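Local coordinates for LPP20 lipofamily protein (PDB 4KZS), which is a secreted Helicobacter pylori protein of unknown function, possibly connected with the outer membrane and the Tol-Pal system, at residues 32-37 with 95-99. Sequence-based numbering, arbitrary orientation.
Sequences SKQKAL and YYTRV
This is a helix-on-sheet packing contact in the N-terminal LPP20 lipoprotein region, where helix 29-53 packs obliquely on one face of a three-stranded antiparallel sheet. Residues 95-99 belong to its central strand, 94-102, flanked by strands 19-26 and 84-91. The helical 32-37 segment (A36 N to S32 O, 2.9 Å; L37 N to K33 O, 3.0 Å) and the extended 95-99 segment run in roughly the same direction, their axes crossing at -39° with a closest approach of 7.0 Å. With only the small side chains of S32 and A36 pointing CB at the strand, one helical turn apart, the backbones come close: CA atoms lie 5.6 Å apart for S32 and T97, 5.9 Å for A36 and R98. Y95, T97 and V99 point CB toward the helix, though the end of Y95 (chi1 m) turns away; Y96 and R98 point away. The segments bury 305 Å², both sides summed. A36 CB sits 3.4 Å from T97 O and 4.2 Å from V99 CG2, and V99 also touches L40 further along the helix. At the other end, S32 (chi1 t) and T97 (chi1 m) bring their hydroxyl oxygens together in a buried hydrogen bond between S32 OG and T97 OG1, 2.7 Å.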
loop_
_atom_site.group_PDB
_atom_site.type_symbol
_atom_site.label_atom_id
_atom_site.label_comp_id
_atom_site.label_asym_id
_atom_site.label_seq_id
_atom_site.Cartn_x
_atom_site.Cartn_y
_atom_site.Cartn_z
ATOM N N SER A 32 -16.155 -19.070 16.611
ATOM C CA SER A 32 -16.438 -20.149 15.708
ATOM C C SER A 32 -16.564 -19.575 14.303
ATOM O O SER A 32 -15.790 -19.961 13.408
ATOM C CB SER A 32 -17.690 -20.900 16.163
ATOM O OG SER A 32 -17.997 -21.933 15.268
ATOM N N LYS A 33 -17.508 -18.632 14.135
ATOM C CA LYS A 33 -17.632 -17.831 12.906
ATOM C C LYS A 33 -16.267 -17.470 12.340
ATOM O O LYS A 33 -15.958 -17.832 11.179
ATOM C CB LYS A 33 -18.502 -16.585 13.130
ATOM C CG LYS A 33 -19.981 -16.929 13.253
ATOM C CD LYS A 33 -20.939 -15.731 13.298
ATOM C CE LYS A 33 -22.076 -16.009 14.330
ATOM N NZ LYS A 33 -23.250 -15.069 14.401
ATOM N N GLN A 34 -15.414 -16.840 13.160
ATOM C CA GLN A 34 -14.090 -16.456 12.652
ATOM C C GLN A 34 -13.236 -17.623 12.199
ATOM O O GLN A 34 -12.598 -17.521 11.142
ATOM C CB GLN A 34 -13.311 -15.582 13.607
ATOM C CG GLN A 34 -14.007 -14.266 13.964
ATOM C CD GLN A 34 -14.462 -13.406 12.761
ATOM O OE1 GLN A 34 -13.807 -13.343 11.698
ATOM N NE2 GLN A 34 -15.588 -12.718 12.943
ATOM N N LYS A 35 -13.238 -18.738 12.940
ATOM C CA LYS A 35 -12.351 -19.876 12.560
ATOM C C LYS A 35 -12.924 -20.390 11.222
ATOM O O LYS A 35 -12.165 -20.750 10.340
ATOM C CB LYS A 35 -12.159 -20.958 13.690
ATOM C CG LYS A 35 -11.216 -22.191 13.432
ATOM C CD LYS A 35 -11.524 -23.509 14.273
ATOM C CE LYS A 35 -11.024 -24.879 13.671
ATOM N NZ LYS A 35 -11.424 -26.250 14.218
ATOM N N ALA A 36 -14.245 -20.330 11.031
ATOM C CA ALA A 36 -14.831 -20.903 9.824
ATOM C C ALA A 36 -14.532 -20.033 8.573
ATOM O O ALA A 36 -14.234 -20.575 7.518
ATOM C CB ALA A 36 -16.314 -21.122 10.030
ATOM N N LEU A 37 -14.582 -18.699 8.667
ATOM C CA LEU A 37 -14.174 -17.856 7.512
ATOM C C LEU A 37 -12.733 -18.083 7.155
ATOM O O LEU A 37 -12.367 -18.251 5.977
ATOM C CB LEU A 37 -14.214 -16.372 7.820
ATOM C CG LEU A 37 -15.474 -15.546 7.829
ATOM C CD1 LEU A 37 -14.998 -14.134 7.524
ATOM C CD2 LEU A 37 -16.436 -16.060 6.775
ATOM N N TYR A 95 -18.585 -24.399 20.133
ATOM C CA TYR A 95 -19.428 -23.968 19.038
ATOM C C TYR A 95 -18.825 -24.418 17.720
ATOM O O TYR A 95 -17.582 -24.592 17.592
ATOM C CB TYR A 95 -19.589 -22.464 19.081
ATOM C CG TYR A 95 -20.108 -21.977 20.403
ATOM C CD1 TYR A 95 -19.333 -22.075 21.578
ATOM C CD2 TYR A 95 -21.389 -21.410 20.490
ATOM C CE1 TYR A 95 -19.842 -21.633 22.805
ATOM C CE2 TYR A 95 -21.909 -20.963 21.701
ATOM C CZ TYR A 95 -21.137 -21.074 22.845
ATOM O OH TYR A 95 -21.709 -20.618 24.002
ATOM N N TYR A 96 -19.704 -24.625 16.749
ATOM C CA TYR A 96 -19.272 -25.031 15.425
ATOM C C TYR A 96 -20.044 -24.174 14.458
ATOM O O TYR A 96 -21.245 -23.903 14.660
ATOM C CB TYR A 96 -19.586 -26.522 15.196
ATOM C CG TYR A 96 -19.413 -27.006 13.768
ATOM C CD1 TYR A 96 -18.204 -27.507 13.320
ATOM C CD2 TYR A 96 -20.485 -26.996 12.868
ATOM C CE1 TYR A 96 -18.060 -27.967 12.012
ATOM C CE2 TYR A 96 -20.340 -27.468 11.566
ATOM C CZ TYR A 96 -19.129 -27.939 11.163
ATOM O OH TYR A 96 -18.999 -28.378 9.901
ATOM N N THR A 97 -19.362 -23.753 13.401
ATOM C CA THR A 97 -19.950 -22.917 12.340
ATOM C C THR A 97 -19.411 -23.467 11.016
ATOM O O THR A 97 -18.200 -23.856 10.882
ATOM C CB THR A 97 -19.551 -21.431 12.504
ATOM O OG1 THR A 97 -20.004 -20.936 13.775
ATOM C CG2 THR A 97 -20.190 -20.561 11.459
ATOM N N ARG A 98 -20.292 -23.564 10.034
ATOM C CA ARG A 98 -19.784 -23.873 8.720
ATOM C C ARG A 98 -20.377 -22.865 7.720
ATOM O O ARG A 98 -21.517 -22.471 7.859
ATOM C CB ARG A 98 -20.158 -25.296 8.416
ATOM C CG ARG A 98 -19.810 -25.781 7.029
ATOM C CD ARG A 98 -21.003 -26.665 6.698
ATOM N NE ARG A 98 -20.521 -27.877 6.115
ATOM C CZ ARG A 98 -21.281 -28.779 5.544
ATOM N NH1 ARG A 98 -22.601 -28.662 5.531
ATOM N NH2 ARG A 98 -20.689 -29.823 5.029
ATOM N N VAL A 99 -19.578 -22.442 6.748
ATOM C CA VAL A 99 -19.910 -21.348 5.873
ATOM C C VAL A 99 -19.539 -21.776 4.506
ATOM O O VAL A 99 -18.777 -22.697 4.332
ATOM C CB VAL A 99 -19.096 -20.079 6.146
ATOM C CG1 VAL A 99 -19.393 -19.546 7.513
ATOM C CG2 VAL A 99 -17.632 -20.392 6.119
#